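PDB 6I60: alpha-rhamnosidase from Dictyoglomus thermophilum, which probably hydrolyses terminal non-reducing alpha-L-rhamnose residues from alpha-L-rhamnosides. Local coordinates for residues E502-M507 and P549-I554; P218-Y223 and L490-T495. All blocks are in the same frame, centred on the assembly; numbering follows the deposited sequence.

Followed from the N terminus, contact 2 comes first: residues 218-223, in the loop between strands 209-210 and 226-233, meet residues 490-495 after an excursion of 266 residues rich in strand and poor in helix. Contact 1 opens only then, joining 502-507 to 549-554 round a largely helical loop of 41 residues. The two are therefore in series, neither enclosing nor crossing the other. Contact 2 ties the 218-223 loop of the alpha-L-rhamnosidase N-terminal domain to the helical domain, while the shorter closure joins two loops within that six-hairpin glycosidase domain. They also touch: Tyr551 OH lies 3.0 Å from Thr221 O, a probable hydrogen bond, and the backbones of Arg503 and Met504 pack on Thr495.

Contact 1 (E502-M507 and P549-I554); sequences ERMGWM and PPYWSI
Met504 and Tyr551 mark the nearest backbone approach of two irregular loops, their CA atoms 7.8 Å apart. The meeting is made by side chains around Trp552. The bend of Met504 at chi2 (-45°) sets SD above the indole, 4.7 Å from the five-membered ring centroid, and the extended last torsion carries CE on over that face. There CE makes a CH-pi contact, 3.7 Å from the same centroid and 20° off the normal. SD also meets Tyr551 obliquely; both are Met-aromatic contacts. Glu502 crosses Trp552 at about a right angle, its CG 3.6 Å from CH2 of the indole. Trp506 NE1 donates to Glu502 OE1 at 2.7 Å through a bent bond (132°), on the anti side and out of the carboxylate plane, while OE2 forms a salt bridge with Arg500. With an alanine in place of Trp552, the Met504 methyl would probably lose the face it rests on and Glu502 the apolar wall beside CG. A triethylene glycol, probably from the crystallisation liquor, hydrogen-bonds weakly to OE1. Within this (alpha/alpha)6-barrel glycosidase domain, Trp506 occupies the N-cap position of helix 507-512, whose Met507 packs on helix 524-535, while residues 549-554 lead on to helix 559-562.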
ATOM      1  N   GLU A 502      -8.427   7.541 -14.460  1.00 51.40           N
ATOM      2  CA  GLU A 502      -7.592   8.259 -13.509  1.00 52.33           C
ATOM      3  C   GLU A 502      -6.585   7.307 -12.876  1.00 55.74           C
ATOM      4  O   GLU A 502      -5.506   7.080 -13.433  1.00 58.40           O
ATOM      5  CB  GLU A 502      -8.451   8.928 -12.433  1.00 50.14           C
ATOM      6  CG  GLU A 502      -7.728  10.007 -11.641  1.00 57.98           C
ATOM      7  CD  GLU A 502      -8.680  10.972 -10.962  1.00 59.75           C
ATOM      8  OE1 GLU A 502      -8.199  11.947 -10.345  1.00 56.48           O
ATOM      9  OE2 GLU A 502      -9.908  10.757 -11.044  1.00 57.59           O
ATOM     10  N   ARG A 503      -6.936   6.745 -11.717  1.00 56.60           N
ATOM     11  CA  ARG A 503      -6.079   5.803 -10.997  1.00 53.98           C
ATOM     12  C   ARG A 503      -4.719   6.410 -10.667  1.00 49.52           C
ATOM     13  O   ARG A 503      -3.714   5.701 -10.581  1.00 51.49           O
ATOM     14  CB  ARG A 503      -5.910   4.495 -11.779  1.00 56.34           C
ATOM     15  CG  ARG A 503      -7.205   3.955 -12.368  1.00 48.21           C
ATOM     16  CD  ARG A 503      -6.940   2.851 -13.375  1.00 48.68           C
ATOM     17  NE  ARG A 503      -8.073   2.646 -14.274  1.00 54.11           N
ATOM     18  CZ  ARG A 503      -8.346   1.497 -14.883  1.00 49.14           C
ATOM     19  NH1 ARG A 503      -7.569   0.440 -14.689  1.00 50.41           N
ATOM     20  NH2 ARG A 503      -9.397   1.403 -15.685  1.00 53.61           N
ATOM     21  N   MET A 504      -4.681   7.725 -10.477  1.00 56.09           N
ATOM     22  CA  MET A 504      -3.440   8.420 -10.181  1.00 58.02           C
ATOM     23  C   MET A 504      -3.079   8.271  -8.705  1.00 57.26           C
ATOM     24  O   MET A 504      -3.900   7.883  -7.870  1.00 52.25           O
ATOM     25  CB  MET A 504      -3.551   9.901 -10.547  1.00 53.00           C
ATOM     26  CG  MET A 504      -3.575  10.171 -12.042  1.00 50.03           C
ATOM     27  SD  MET A 504      -2.314   9.231 -12.921  1.00 54.69           S
ATOM     28  CE  MET A 504      -2.697   9.654 -14.618  1.00 60.78           C
ATOM     29  N   GLY A 505      -1.825   8.584  -8.393  1.00 60.70           N
ATOM     30  CA  GLY A 505      -1.355   8.506  -7.025  1.00 56.95           C
ATOM     31  C   GLY A 505      -1.577   9.791  -6.255  1.00 58.13           C
ATOM     32  O   GLY A 505      -0.616  10.471  -5.882  1.00 58.31           O
ATOM     33  N   TRP A 506      -2.842  10.132  -6.013  1.00 55.50           N
ATOM     34  CA  TRP A 506      -3.165  11.353  -5.290  1.00 52.18           C
ATOM     35  C   TRP A 506      -2.621  11.290  -3.866  1.00 54.05           C
ATOM     36  O   TRP A 506      -2.855  10.320  -3.139  1.00 51.66           O
ATOM     37  CB  TRP A 506      -4.676  11.574  -5.278  1.00 54.39           C
ATOM     38  CG  TRP A 506      -5.217  12.060  -6.588  1.00 54.59           C
ATOM     39  CD1 TRP A 506      -5.668  11.297  -7.625  1.00 58.67           C
ATOM     40  CD2 TRP A 506      -5.364  13.423  -7.002  1.00 53.68           C
ATOM     41  NE1 TRP A 506      -6.086  12.099  -8.660  1.00 53.92           N
ATOM     42  CE2 TRP A 506      -5.910  13.409  -8.301  1.00 54.50           C
ATOM     43  CE3 TRP A 506      -5.084  14.655  -6.401  1.00 52.88           C
ATOM     44  CZ2 TRP A 506      -6.181  14.578  -9.010  1.00 48.28           C
ATOM     45  CZ3 TRP A 506      -5.355  15.811  -7.104  1.00 48.97           C
ATOM     46  CH2 TRP A 506      -5.898  15.766  -8.395  1.00 45.87           C
ATOM     47  N   MET A 507      -1.898  12.339  -3.473  1.00 55.53           N
ATOM     48  CA  MET A 507      -1.189  12.329  -2.197  1.00 50.45           C
ATOM     49  C   MET A 507      -2.140  12.408  -1.009  1.00 55.41           C
ATOM     50  O   MET A 507      -1.851  11.835   0.049  1.00 56.82           O
ATOM     51  CB  MET A 507      -0.193  13.485  -2.154  1.00 50.54           C
ATOM     52  CG  MET A 507       1.033  13.269  -3.017  1.00 49.85           C
ATOM     53  SD  MET A 507       2.343  12.421  -2.119  1.00 56.62           S
ATOM     54  CE  MET A 507       3.144  13.812  -1.316  1.00 53.05           C
ATOM     55  N   PRO A 549       3.373   9.135  -8.834  1.00 59.49           N
ATOM     56  CA  PRO A 549       4.233   9.894  -9.753  1.00 56.19           C
ATOM     57  C   PRO A 549       3.478  10.963 -10.542  1.00 60.73           C
ATOM     58  O   PRO A 549       2.286  10.800 -10.803  1.00 60.58           O
ATOM     59  CB  PRO A 549       4.778   8.814 -10.696  1.00 54.68           C
ATOM     60  CG  PRO A 549       4.606   7.533  -9.960  1.00 59.89           C
ATOM     61  CD  PRO A 549       3.351   7.704  -9.172  1.00 60.41           C
ATOM     62  N   PRO A 550       4.166  12.042 -10.917  1.00 61.81           N
ATOM     63  CA  PRO A 550       3.491  13.198 -11.534  1.00 58.08           C
ATOM     64  C   PRO A 550       3.211  13.002 -13.021  1.00 54.62           C
ATOM     65  O   PRO A 550       3.670  13.766 -13.874  1.00 65.23           O
ATOM     66  CB  PRO A 550       4.485  14.334 -11.267  1.00 56.06           C
ATOM     67  CG  PRO A 550       5.815  13.664 -11.288  1.00 57.00           C
ATOM     68  CD  PRO A 550       5.611  12.273 -10.742  1.00 57.02           C
ATOM     69  N   TYR A 551       2.443  11.958 -13.345  1.00 50.28           N
ATOM     70  CA  TYR A 551       1.924  11.833 -14.702  1.00 52.11           C
ATOM     71  C   TYR A 551       1.035  13.023 -15.042  1.00 57.96           C
ATOM     72  O   TYR A 551       1.041  13.513 -16.177  1.00 57.39           O
ATOM     73  CB  TYR A 551       1.161  10.519 -14.858  1.00 55.26           C
ATOM     74  CG  TYR A 551       1.954   9.300 -14.442  1.00 59.81           C
ATOM     75  CD1 TYR A 551       3.067   8.891 -15.167  1.00 58.59           C
ATOM     76  CD2 TYR A 551       1.595   8.561 -13.322  1.00 58.23           C
ATOM     77  CE1 TYR A 551       3.797   7.779 -14.789  1.00 56.79           C
ATOM     78  CE2 TYR A 551       2.321   7.448 -12.934  1.00 54.76           C
ATOM     79  CZ  TYR A 551       3.418   7.061 -13.673  1.00 58.84           C
ATOM     80  OH  TYR A 551       4.142   5.954 -13.294  1.00 65.08           O
ATOM     81  N   TRP A 552       0.264  13.496 -14.066  1.00 59.49           N
ATOM     82  CA  TRP A 552      -0.408  14.785 -14.132  1.00 57.94           C
ATOM     83  C   TRP A 552       0.386  15.768 -13.279  1.00 67.13           C
ATOM     84  O   TRP A 552       0.522  15.572 -12.067  1.00 58.35           O
ATOM     85  CB  TRP A 552      -1.847  14.686 -13.628  1.00 60.70           C
ATOM     86  CG  TRP A 552      -2.763  13.859 -14.477  1.00 64.20           C
ATOM     87  CD1 TRP A 552      -2.500  13.341 -15.710  1.00 64.60           C
ATOM     88  CD2 TRP A 552      -4.098  13.457 -14.148  1.00 60.00           C
ATOM     89  NE1 TRP A 552      -3.590  12.639 -16.171  1.00 54.96           N
ATOM     90  CE2 TRP A 552      -4.584  12.695 -15.230  1.00 59.30           C
ATOM     91  CE3 TRP A 552      -4.929  13.667 -13.043  1.00 54.56           C
ATOM     92  CZ2 TRP A 552      -5.864  12.144 -15.240  1.00 62.77           C
ATOM     93  CZ3 TRP A 552      -6.199  13.120 -13.056  1.00 61.18           C
ATOM     94  CH2 TRP A 552      -6.654  12.367 -14.146  1.00 60.39           C
ATOM     95  N   SER A 553       0.918  16.813 -13.907  1.00 66.04           N
ATOM     96  CA  SER A 553       1.732  17.788 -13.189  1.00 62.17           C
ATOM     97  C   SER A 553       0.814  18.790 -12.499  1.00 64.50           C
ATOM     98  O   SER A 553       0.217  19.651 -13.154  1.00 71.67           O
ATOM     99  CB  SER A 553       2.696  18.489 -14.142  1.00 72.52           C
ATOM    100  OG  SER A 553       3.934  17.803 -14.208  1.00 74.53           O
ATOM    101  N   ILE A 554       0.697  18.680 -11.180  1.00 52.84           N
ATOM    102  CA  ILE A 554      -0.082  19.621 -10.376  1.00 59.87           C
ATOM    103  C   ILE A 554       0.861  20.163  -9.307  1.00 55.88           C
ATOM    104  O   ILE A 554       1.005  19.597  -8.219  1.00 49.44           O
ATOM    105  CB  ILE A 554      -1.332  18.983  -9.766  1.00 52.12           C
ATOM    106  CG1 ILE A 554      -2.359  18.696 -10.860  1.00 57.28           C
ATOM    107  CG2 ILE A 554      -1.965  19.911  -8.740  1.00 56.18           C
ATOM    108  CD1 ILE A 554      -2.469  17.243 -11.229  1.00 53.92           C
TER

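Contact 2 (P218-Y223 and L490-T495); sequences PGQTDY and LMSIPT
Gln220 runs extended beyond CG, passes alongside Ser492 and crosses Ile493 at about a right angle. In passing, its CG comes 3.6 Å from Ser492 OG. At the far end OE1, as modelled, lies against the CD1 end of the isoleucine; the same oxygen takes a weak hydrogen bond from Arg253 NE, which is consistent with the modelled orientation of the amide. The other isoleucine branch, CG2, lies 3.6 Å from Gln220 O, so Ile493 touches both the end of the glutamine and its backbone.

The serine meets the backbone of the same residue: Gln220 N donates to Ser492 OG at 3.0 Å along a nearly straight line (163°). OG sits between the serine's own backbone N and carbonyl carbon (chi1 83°), a setting that turns the hydroxyl to face the other loop. This buried hydroxyl is thus an acceptor across the contact, and it appears to donate to Met491 O within its own loop, though that bond is doubtful as modelled. Lys529 NZ, from helix 524-535, bonds to both Gln220 O and Ser492 O and clasps the two loops together. The Gln220-Ser492 bond and the Lys529 bridge make this a buried domain junction, here between the alpha-L-rhamnosidase N-terminal domain, which follows an immunoglobulin-like domain in the chain, and the six-hairpin, (alpha/alpha)6-barrel domain of a multidomain bacterial alpha-L-rhamnosidase.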
ATOM      1  N   PRO A 218       7.039  -3.580 -14.832  1.00 54.28           N
ATOM      2  CA  PRO A 218       7.413  -3.182 -13.472  1.00 51.55           C
ATOM      3  C   PRO A 218       6.431  -2.203 -12.837  1.00 56.07           C
ATOM      4  O   PRO A 218       5.365  -1.940 -13.395  1.00 55.15           O
ATOM      5  CB  PRO A 218       8.773  -2.521 -13.675  1.00 60.54           C
ATOM      6  CG  PRO A 218       8.675  -1.910 -15.033  1.00 58.01           C
ATOM      7  CD  PRO A 218       7.776  -2.809 -15.849  1.00 53.16           C
ATOM      8  N   GLY A 219       6.804  -1.665 -11.673  1.00 59.69           N
ATOM      9  CA  GLY A 219       5.953  -0.717 -10.991  1.00 64.81           C
ATOM     10  C   GLY A 219       5.946   0.652 -11.649  1.00 62.68           C
ATOM     11  O   GLY A 219       6.872   1.047 -12.358  1.00 57.94           O
ATOM     12  N   GLN A 220       4.869   1.388 -11.396  1.00 60.87           N
ATOM     13  CA  GLN A 220       4.699   2.716 -11.969  1.00 59.07           C
ATOM     14  C   GLN A 220       5.565   3.716 -11.213  1.00 55.44           C
ATOM     15  O   GLN A 220       5.396   3.904 -10.003  1.00 58.28           O
ATOM     16  CB  GLN A 220       3.230   3.129 -11.921  1.00 59.23           C
ATOM     17  CG  GLN A 220       2.277   2.081 -12.467  1.00 53.39           C
ATOM     18  CD  GLN A 220       0.838   2.552 -12.464  1.00 55.70           C
ATOM     19  OE1 GLN A 220       0.551   3.710 -12.154  1.00 55.00           O
ATOM     20  NE2 GLN A 220      -0.078   1.655 -12.811  1.00 54.42           N
ATOM     21  N   THR A 221       6.492   4.351 -11.924  1.00 56.03           N
ATOM     22  CA  THR A 221       7.317   5.416 -11.375  1.00 54.67           C
ATOM     23  C   THR A 221       7.489   6.490 -12.437  1.00 53.46           C
ATOM     24  O   THR A 221       7.063   6.333 -13.585  1.00 52.04           O
ATOM     25  CB  THR A 221       8.694   4.910 -10.924  1.00 55.22           C
ATOM     26  OG1 THR A 221       9.239   4.042 -11.926  1.00 51.95           O
ATOM     27  CG2 THR A 221       8.589   4.161  -9.606  1.00 65.65           C
ATOM     28  N   ASP A 222       8.116   7.594 -12.046  1.00 53.20           N
ATOM     29  CA  ASP A 222       8.523   8.612 -13.009  1.00 55.65           C
ATOM     30  C   ASP A 222       9.687   8.051 -13.815  1.00 65.37           C
ATOM     31  O   ASP A 222      10.844   8.114 -13.388  1.00 62.30           O
ATOM     32  CB  ASP A 222       8.907   9.904 -12.297  1.00 60.20           C
ATOM     33  CG  ASP A 222       9.221  11.031 -13.264  1.00 64.47           C
ATOM     34  OD1 ASP A 222       9.299  10.765 -14.483  1.00 57.71           O
ATOM     35  OD2 ASP A 222       9.389  12.181 -12.805  1.00 67.06           O
ATOM     36  N   TYR A 223       9.382   7.488 -14.988  1.00 61.15           N
ATOM     37  CA  TYR A 223      10.396   6.788 -15.772  1.00 59.66           C
ATOM     38  C   TYR A 223      11.518   7.710 -16.229  1.00 58.17           C
ATOM     39  O   TYR A 223      12.601   7.226 -16.574  1.00 57.45           O
ATOM     40  CB  TYR A 223       9.747   6.104 -16.978  1.00 57.39           C
ATOM     41  CG  TYR A 223       8.621   5.158 -16.617  1.00 58.85           C
ATOM     42  CD1 TYR A 223       8.879   3.944 -15.992  1.00 59.09           C
ATOM     43  CD2 TYR A 223       7.298   5.483 -16.895  1.00 57.64           C
ATOM     44  CE1 TYR A 223       7.851   3.078 -15.656  1.00 56.93           C
ATOM     45  CE2 TYR A 223       6.264   4.624 -16.563  1.00 56.10           C
ATOM     46  CZ  TYR A 223       6.546   3.423 -15.944  1.00 56.65           C
ATOM     47  OH  TYR A 223       5.519   2.567 -15.614  1.00 55.42           O
ATOM     48  N   LEU A 490      -4.151  -0.433  -4.654  1.00 51.70           N
ATOM     49  CA  LEU A 490      -2.729  -0.701  -4.446  1.00 48.73           C
ATOM     50  C   LEU A 490      -2.195  -1.333  -5.728  1.00 49.55           C
ATOM     51  O   LEU A 490      -2.227  -2.556  -5.889  1.00 54.45           O
ATOM     52  CB  LEU A 490      -2.508  -1.600  -3.231  1.00 51.32           C
ATOM     53  CG  LEU A 490      -2.724  -0.968  -1.852  1.00 50.53           C
ATOM     54  CD1 LEU A 490      -2.428  -1.970  -0.746  1.00 49.24           C
ATOM     55  CD2 LEU A 490      -1.878   0.285  -1.681  1.00 45.20           C
ATOM     56  N   MET A 491      -1.712  -0.498  -6.641  1.00 49.45           N
ATOM     57  CA  MET A 491      -1.144  -0.942  -7.914  1.00 55.17           C
ATOM     58  C   MET A 491       0.269  -0.376  -8.037  1.00 54.74           C
ATOM     59  O   MET A 491       0.532   0.469  -8.897  1.00 58.78           O
ATOM     60  CB  MET A 491      -2.029  -0.504  -9.088  1.00 54.59           C
ATOM     61  CG  MET A 491      -3.427  -1.088  -9.059  1.00 63.88           C
ATOM     62  SD  MET A 491      -3.402  -2.880  -9.225  1.00 57.69           S
ATOM     63  CE  MET A 491      -2.311  -3.062 -10.627  1.00 51.38           C
ATOM     64  N   SER A 492       1.165  -0.832  -7.155  1.00 54.37           N
ATOM     65  CA  SER A 492       2.531  -0.324  -7.030  1.00 54.90           C
ATOM     66  C   SER A 492       2.543   1.118  -6.529  1.00 50.53           C
ATOM     67  O   SER A 492       3.567   1.602  -6.038  1.00 54.11           O
ATOM     68  CB  SER A 492       3.290  -0.443  -8.358  1.00 59.79           C
ATOM     69  OG  SER A 492       2.996   0.644  -9.217  1.00 60.18           O
ATOM     70  N   ILE A 493       1.410   1.808  -6.650  1.00 53.42           N
ATOM     71  CA  ILE A 493       1.230   3.139  -6.070  1.00 58.62           C
ATOM     72  C   ILE A 493      -0.154   3.228  -5.457  1.00 60.21           C
ATOM     73  O   ILE A 493      -1.118   2.621  -5.943  1.00 58.51           O
ATOM     74  CB  ILE A 493       1.401   4.258  -7.121  1.00 58.94           C
ATOM     75  CG1 ILE A 493       0.492   4.004  -8.328  1.00 56.55           C
ATOM     76  CG2 ILE A 493       2.857   4.382  -7.549  1.00 57.01           C
ATOM     77  CD1 ILE A 493       0.279   5.221  -9.202  1.00 58.96           C
ATOM     78  N   PRO A 494      -0.279   3.973  -4.358  1.00 60.72           N
ATOM     79  CA  PRO A 494      -1.606   4.181  -3.755  1.00 52.02           C
ATOM     80  C   PRO A 494      -2.459   5.077  -4.641  1.00 49.42           C
ATOM     81  O   PRO A 494      -2.141   6.251  -4.846  1.00 54.32           O
ATOM     82  CB  PRO A 494      -1.287   4.845  -2.411  1.00 57.28           C
ATOM     83  CG  PRO A 494       0.051   5.476  -2.604  1.00 53.02           C
ATOM     84  CD  PRO A 494       0.796   4.604  -3.573  1.00 56.46           C
ATOM     85  N   THR A 495      -3.545   4.520  -5.165  1.00 50.44           N
ATOM     86  CA  THR A 495      -4.414   5.230  -6.092  1.00 57.86           C
ATOM     87  C   THR A 495      -5.701   5.687  -5.407  1.00 52.00           C
ATOM     88  O   THR A 495      -6.056   5.232  -4.318  1.00 46.53           O
ATOM     89  CB  THR A 495      -4.749   4.352  -7.302  1.00 55.14           C
ATOM     90  OG1 THR A 495      -5.624   3.287  -6.903  1.00 48.53           O
ATOM     91  CG2 THR A 495      -3.481   3.765  -7.897  1.00 49.70           C
TER